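Local coordinates for protein alginate lyase (PDB 3NNB) that probably cleaves the polysaccharide alginate by beta-elimination, as alginate lyases do, at residues G79-I83 and I152-N156; D59-Y63 and A138-N143; I83-G87 and A270-A274. All blocks are in the same frame, centred on the assembly; numbering follows the deposited sequence. Where two conformers were deposited one is given.

Contact 1. Residues G79-I83 and I152-N156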
# COMPACT_ATOMS: atom_id res chain seq x y z
N GLY A 79 -13.15 -26.57 14.52
CA GLY A 79 -13.17 -25.54 13.47
C GLY A 79 -12.05 -25.70 12.44
O GLY A 79 -11.90 -24.86 11.54
N LEU A 80 -11.30 -26.80 12.50
CA LEU A 80 -10.09 -26.94 11.68
C LEU A 80 -10.20 -28.00 10.63
O LEU A 80 -10.78 -29.06 10.89
CB LEU A 80 -8.88 -27.29 12.55
CG LEU A 80 -8.51 -26.31 13.62
CD1 LEU A 80 -7.40 -26.95 14.50
CD2 LEU A 80 -8.04 -25.04 12.94
N PRO A 81 -9.63 -27.75 9.44
CA PRO A 81 -8.90 -26.56 9.06
C PRO A 81 -9.88 -25.44 8.73
O PRO A 81 -11.03 -25.69 8.39
CB PRO A 81 -8.14 -26.98 7.80
CG PRO A 81 -8.89 -28.14 7.27
CD PRO A 81 -9.55 -28.81 8.41
N TYR A 82 -9.41 -24.20 8.86
CA TYR A 82 -10.20 -23.07 8.42
C TYR A 82 -10.60 -23.14 6.95
O TYR A 82 -9.93 -23.76 6.13
CB TYR A 82 -9.44 -21.76 8.70
CG TYR A 82 -9.55 -21.27 10.16
CD1 TYR A 82 -9.84 -22.15 11.21
CD2 TYR A 82 -9.33 -19.94 10.49
CE1 TYR A 82 -9.91 -21.72 12.52
CE2 TYR A 82 -9.42 -19.49 11.78
CZ TYR A 82 -9.68 -20.39 12.83
OH TYR A 82 -9.78 -19.89 14.10
N ILE A 83 -11.66 -22.42 6.64
CA ILE A 83 -12.22 -22.35 5.31
C ILE A 83 -12.31 -20.89 4.89
O ILE A 83 -12.34 -19.99 5.71
CB ILE A 83 -13.58 -23.07 5.22
CG1 ILE A 83 -14.58 -22.52 6.26
CG2 ILE A 83 -13.34 -24.61 5.31
CD1 ILE A 83 -16.07 -23.01 6.04
N ILE A 152 -2.58 -19.80 8.23
CA ILE A 152 -3.99 -20.15 8.26
C ILE A 152 -4.11 -21.37 9.17
O ILE A 152 -3.47 -22.39 8.93
CB ILE A 152 -4.55 -20.51 6.90
CG1 ILE A 152 -4.39 -19.39 5.87
CG2 ILE A 152 -6.04 -20.94 7.06
CD1 ILE A 152 -4.64 -19.85 4.41
N PRO A 153 -4.93 -21.28 10.22
CA PRO A 153 -5.12 -22.40 11.14
C PRO A 153 -5.51 -23.68 10.42
O PRO A 153 -6.46 -23.71 9.64
CB PRO A 153 -6.24 -21.90 12.04
CG PRO A 153 -5.98 -20.43 12.11
CD PRO A 153 -5.67 -20.10 10.67
N GLY A 154 -4.74 -24.73 10.68
CA GLY A 154 -4.96 -26.02 10.09
C GLY A 154 -4.44 -26.23 8.68
O GLY A 154 -4.62 -27.32 8.13
N LYS A 155 -3.82 -25.21 8.08
CA LYS A 155 -3.33 -25.31 6.73
C LYS A 155 -1.87 -24.93 6.66
O LYS A 155 -1.33 -24.24 7.54
CB LYS A 155 -4.11 -24.37 5.80
CG LYS A 155 -5.63 -24.69 5.79
CD LYS A 155 -6.36 -24.03 4.67
CE LYS A 155 -6.32 -24.83 3.37
NZ LYS A 155 -7.08 -26.10 3.47
N ASN A 156 -1.25 -25.40 5.59
CA ASN A 156 0.13 -25.05 5.22
C ASN A 156 1.16 -25.41 6.28
O ASN A 156 2.23 -24.80 6.34
CB ASN A 156 0.20 -23.54 4.86
CG ASN A 156 -0.63 -23.18 3.63
OD1 ASN A 156 -0.87 -24.04 2.79
ND2 ASN A 156 -1.08 -21.92 3.53
O HOH W 1 -9.85 -25.69 4.21
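Pro-153 lies over one face of the Tyr-82 ring, and these two residues bury the largest areas between 79-83 and 152-156. Pro-153 CB stands 3.6 Å from the centroid of the Tyr-82 ring and 7° off its normal, a CH-pi contact over the middle of one face. CG of the same proline leans over the CE2 side of the ring at 3.6 Å from Tyr-82 CE2, so the pyrrolidine lies across the aromatic face instead of meeting its rim. The tyrosine is turned for this by its first torsion, which sets CG opposite the carbonyl carbon (chi1 -81°). Its hydroxyl is held beyond the contact by a hydrogen bond to Glu-92.

Other apolar contacts extend the patch. Leu-80 CD2 reaches Pro-153 CB at 3.7 Å, the two side chains crossing at about a right angle, while Ile-152 CG2 meets Tyr-82 CB at 3.9 Å. Pro-81, preceded by a cis peptide bond, rests its CB on Gly-154 O and approaches Lys-155 CG.

Among polar links, one direct hydrogen bond joins the backbones: Tyr-82 N donates to Pro-153 O at 3.1 Å, nearly straight at 167°. Lys-155, bent at chi3 and chi4, adds a water bridge, its NZ donating at 2.9 Å to a water that in turn donates to Tyr-82 O.

Gly-154 has positive phi, and a beta carbon there would fall about 2.7 Å from Pro-81 CA, evidence that close backbone approach depends on the missing side chain. The residue occupies the third position of a type II beta turn from Ile-152 to Lys-155, closed by Lys-155 N to Ile-152 O at 3.0 Å. The contact thus packs a type II proline-glycine turn, just after strand 148-151, against the loop entering strand 83-84.

Contact 2. Residues D59-Y63 and A138-N143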
# COMPACT_ATOMS: atom_id res chain seq x y z
N ASP A 59 10.11 -17.75 17.71
CA ASP A 59 10.67 -16.41 17.92
C ASP A 59 9.56 -15.38 17.74
O ASP A 59 9.04 -15.20 16.63
CB ASP A 59 11.81 -16.16 16.90
CG ASP A 59 12.55 -14.87 17.14
OD1 ASP A 59 12.19 -14.10 18.07
OD2 ASP A 59 13.54 -14.66 16.39
N LYS A 60 9.21 -14.71 18.84
CA LYS A 60 8.15 -13.71 18.88
C LYS A 60 8.49 -12.53 17.96
O LYS A 60 7.61 -11.80 17.51
CB LYS A 60 7.95 -13.23 20.33
CG LYS A 60 6.87 -12.16 20.55
CD LYS A 60 5.50 -12.75 20.76
CE LYS A 60 5.38 -13.48 22.07
NZ LYS A 60 4.05 -14.16 22.17
N HIS A 61 9.78 -12.33 17.69
CA HIS A 61 10.21 -11.24 16.81
C HIS A 61 9.88 -11.49 15.34
O HIS A 61 9.99 -10.59 14.51
CB HIS A 61 11.71 -10.99 16.95
CG HIS A 61 12.12 -10.44 18.27
ND1 HIS A 61 12.28 -9.09 18.48
CD2 HIS A 61 12.48 -11.06 19.42
CE1 HIS A 61 12.71 -8.90 19.72
NE2 HIS A 61 12.82 -10.08 20.32
N ASP A 62 9.50 -12.73 15.00
CA ASP A 62 8.96 -13.00 13.70
C ASP A 62 7.52 -12.50 13.56
O ASP A 62 6.63 -12.87 14.34
CB ASP A 62 9.02 -14.49 13.35
CG ASP A 62 10.45 -15.00 13.13
OD1 ASP A 62 11.40 -14.19 12.97
OD2 ASP A 62 10.60 -16.24 13.09
N TYR A 63 7.30 -11.71 12.51
CA TYR A 63 5.97 -11.27 12.13
C TYR A 63 5.06 -12.47 11.88
O TYR A 63 5.45 -13.41 11.21
CB TYR A 63 6.02 -10.36 10.89
CG TYR A 63 4.67 -9.87 10.42
CD1 TYR A 63 4.07 -8.74 10.96
CD2 TYR A 63 4.02 -10.54 9.42
CE1 TYR A 63 2.85 -8.30 10.50
CE2 TYR A 63 2.78 -10.10 8.94
CZ TYR A 63 2.20 -8.99 9.49
OH TYR A 63 0.98 -8.56 9.01
N ALA A 138 16.32 -3.82 20.06
CA ALA A 138 16.53 -5.26 20.19
C ALA A 138 15.39 -5.96 20.90
O ALA A 138 15.06 -7.10 20.55
CB ALA A 138 17.89 -5.57 20.95
N LYS A 139 14.81 -5.32 21.91
CA LYS A 139 13.80 -5.96 22.73
C LYS A 139 12.50 -6.18 21.98
O LYS A 139 11.71 -7.04 22.37
CB LYS A 139 13.53 -5.15 24.01
CG LYS A 139 14.67 -5.27 25.05
CD LYS A 139 14.28 -4.59 26.37
CE LYS A 139 15.49 -4.17 27.21
NZ LYS A 139 15.06 -3.38 28.43
N THR A 140 12.23 -5.38 20.96
CA THR A 140 10.88 -5.35 20.38
C THR A 140 10.84 -5.46 18.83
O THR A 140 9.76 -5.57 18.25
CB THR A 140 10.11 -4.08 20.75
OG1 THR A 140 10.86 -2.91 20.38
CG2 THR A 140 9.75 -4.06 22.24
N LYS A 141 11.98 -5.49 18.17
CA LYS A 141 11.96 -5.31 16.73
C LYS A 141 11.41 -6.51 15.95
O LYS A 141 11.49 -7.67 16.36
CB LYS A 141 13.34 -5.01 16.19
CG LYS A 141 14.31 -6.16 16.30
CD LYS A 141 15.65 -5.78 15.74
CE LYS A 141 16.67 -6.86 15.94
NZ LYS A 141 18.02 -6.29 15.65
N MSE A 142 10.84 -6.17 14.80
CA MSE A 142 10.37 -7.17 13.84
C MSE A 142 11.54 -7.63 12.97
O MSE A 142 12.24 -6.82 12.41
CB MSE A 142 9.26 -6.60 12.97
CG MSE A 142 8.79 -7.54 11.89
SE MSE A 142 7.41 -6.78 10.77
CE MSE A 142 7.76 -7.78 9.15
N ASN A 143 11.75 -8.94 12.87
CA ASN A 143 12.74 -9.48 11.93
C ASN A 143 12.37 -9.15 10.49
O ASN A 143 11.18 -9.11 10.15
CB ASN A 143 12.96 -10.96 12.16
CG ASN A 143 13.53 -11.26 13.51
OD1 ASN A 143 14.31 -10.46 14.05
ND2 ASN A 143 13.16 -12.41 14.08
O HOH W 2 9.51 -11.16 10.81
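The His-61 ring presents its edge to 138-143: ND1 donates to Lys-141 O at 2.7 Å, with the acceptor 4° out of the ring plane and the nitrogen on a carbonyl lone pair. CE1 of His-61 also comes within 3.1 Å of Ala-138 O. The Asn-143 amide plane likewise contains both acceptors of its ND2: Asp-62 OD1 at 2.7 Å is met on its anti side by a nearly straight bond (173°), whereas Asp-59 OD2 at 3.2 Å is approached from above its carboxylate plane with a poorer angle of 136°. These two bonds fix the amide's rotation. A leucine in place of Asn-143 would probably leave both carboxylates without this shared donor and disturb the side-chain link between the loops.

Asp-59 starts a type I beta turn ending at Asp-62, and its OD1 accepts from His-61 N in an Asx turn; the turn probably helps bring the carboxylates and the imidazole together just ahead of strand 64-66. A single backbone hydrogen bond adds to the contact, Asn-143 N to His-61 O at 2.9 Å. His-145 and Ser-57 bind the Asp-62 carboxylate from outside.

On the Tyr-63 side, selenomethionine Met-142 keeps an extended chain, carrying CE to 3.6 Å from Tyr-63 CB. Its SE lies 4.8 Å from the ring centroid, an oblique Met-aromatic contact, and a water joins Tyr-63 N to Asn-143 O.

Contact 3. Residues I83-G87 and A270-A274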
# COMPACT_ATOMS: atom_id res chain seq x y z
N ILE A 83 -11.66 -22.42 6.64
CA ILE A 83 -12.22 -22.35 5.31
C ILE A 83 -12.31 -20.89 4.89
O ILE A 83 -12.34 -19.99 5.71
CB ILE A 83 -13.58 -23.07 5.22
CG1 ILE A 83 -14.58 -22.52 6.26
CG2 ILE A 83 -13.34 -24.61 5.31
CD1 ILE A 83 -16.07 -23.01 6.04
N ARG A 84 -12.35 -20.68 3.58
CA ARG A 84 -12.31 -19.33 3.04
C ARG A 84 -13.69 -18.76 2.77
O ARG A 84 -14.57 -19.43 2.25
CB ARG A 84 -11.48 -19.30 1.76
CG ARG A 84 -11.21 -17.92 1.23
CD ARG A 84 -10.36 -18.10 -0.00
NE ARG A 84 -10.09 -16.93 -0.80
CZ ARG A 84 -10.56 -16.69 -2.02
NH1 ARG A 84 -11.47 -17.45 -2.62
NH2 ARG A 84 -10.15 -15.59 -2.64
N LYS A 85 -13.89 -17.50 3.19
CA LYS A 85 -15.08 -16.71 2.90
C LYS A 85 -14.61 -15.41 2.22
O LYS A 85 -14.35 -14.39 2.89
CB LYS A 85 -15.83 -16.37 4.18
CG LYS A 85 -16.31 -17.59 5.00
CD LYS A 85 -17.30 -18.42 4.24
CE LYS A 85 -17.85 -19.55 5.15
NZ LYS A 85 -18.91 -20.36 4.49
N ASP A 86 -14.44 -15.47 0.91
CA ASP A 86 -13.83 -14.34 0.17
C ASP A 86 -14.56 -13.04 0.51
O ASP A 86 -15.80 -12.93 0.39
CB ASP A 86 -13.86 -14.63 -1.35
CG ASP A 86 -13.14 -13.58 -2.18
OD1 ASP A 86 -12.31 -12.83 -1.63
OD2 ASP A 86 -13.45 -13.51 -3.41
N GLY A 87 -13.78 -12.04 0.92
CA GLY A 87 -14.28 -10.71 1.18
C GLY A 87 -14.78 -10.45 2.58
O GLY A 87 -15.13 -9.32 2.92
N ALA A 270 -13.51 -11.83 -10.77
CA ALA A 270 -14.09 -13.08 -10.24
C ALA A 270 -14.30 -13.00 -8.73
O ALA A 270 -14.92 -13.92 -8.15
CB ALA A 270 -13.19 -14.25 -10.55
N ARG A 271 -13.78 -11.97 -8.07
CA ARG A 271 -13.87 -11.88 -6.61
C ARG A 271 -15.22 -11.41 -6.09
O ARG A 271 -16.00 -10.79 -6.81
CB ARG A 271 -12.80 -10.94 -6.09
CG ARG A 271 -11.35 -11.32 -6.54
CD ARG A 271 -10.91 -12.70 -6.08
NE ARG A 271 -10.80 -12.73 -4.63
CZ ARG A 271 -9.74 -12.33 -3.95
NH1 ARG A 271 -8.65 -11.84 -4.57
NH2 ARG A 271 -9.76 -12.38 -2.62
N THR A 272 -15.49 -11.67 -4.78
CA THR A 272 -16.72 -11.18 -4.16
C THR A 272 -16.72 -9.67 -4.00
O THR A 272 -17.78 -9.05 -3.94
CB THR A 272 -17.03 -11.82 -2.81
OG1 THR A 272 -16.00 -11.51 -1.91
CG2 THR A 272 -17.17 -13.34 -2.91
N THR A 273 -15.52 -9.07 -3.98
CA THR A 273 -15.39 -7.62 -4.07
C THR A 273 -14.69 -7.22 -5.38
O THR A 273 -13.60 -6.64 -5.38
CB THR A 273 -14.69 -7.03 -2.82
OG1 THR A 273 -13.40 -7.65 -2.60
CG2 THR A 273 -15.54 -7.21 -1.55
N ALA A 274 -15.32 -7.54 -6.51
CA ALA A 274 -14.72 -7.31 -7.79
C ALA A 274 -14.45 -5.83 -8.10
O ALA A 274 -13.46 -5.51 -8.74
CB ALA A 274 -15.60 -7.95 -8.87
O HOH W 3 -13.44 -10.37 -2.19
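A salt-bridge network of Arg-84, Asp-86 and Arg-271 joins the end of strand 83-84 to the loop leading into helix 274-293. Arg-271 grips the Asp-86 carboxylate side-on, with NE 3.0 Å from Asp-86 OD2 and NH2 2.8 Å from Asp-86 OD1. Both oxygens lie near the guanidinium plane, and the carboxylate is turned 27° from it. Bends at chi2 and chi3 (-60° and -66°) fold the arginine chain back so that this edge faces the aspartate.

Asp-86 OD2 has a second donor, Thr-272 N at 3.1 Å, which arrives from the opposite face of the carboxylate plane to Arg-271 NE. Thr-272 returns a bond through its side chain, OG1 donating to Asp-86 O at 2.7 Å from well above the carbonyl plane.

This surface junction ties the two-stranded antiparallel sheet 70-71/83-84 to the helical part of the fold. Arg-84, extended from CG to NE, brings its NH2 over one face of the Arg-271 guanidinium, 3.2 Å from Arg-271 NH2. Those donors are not bonded to each other; a long charge contact from Arg-84 to Asp-86 and a citrate hydrogen-bonded to Arg-271 NH2, probably from the crystallisation liquor, are likely to offset the positive charge.

Beside them, a water donates to Asp-86 OD1 and to Thr-272 OG1, both at 2.8 Å, and also meets Thr-273 OG1. At Gly-87 a beta carbon would collide with Thr-272 OG1.

How the contacts relate
Contacts 1 and 3 share Ile-83 and start from the same stretch of chain, their centres about 17 Å apart on one side of the molecule's centre. Strand 83-84, paired with 70-71, thus has a loop from 152-156 beside its entry and the approach to helix 274-293 beyond its exit. Contact 2 stands apart, its centre about 25 Å from contact 1 and about 32 Å from contact 3. Its segments precede strands 64-66 and 148-151, which pair in parallel; the 152-156 side of contact 1 follows 148-151. Along the chain, contact 2's segments alternate with those of contacts 1 and 3, joining loops and two small sheets in a chain about half helix.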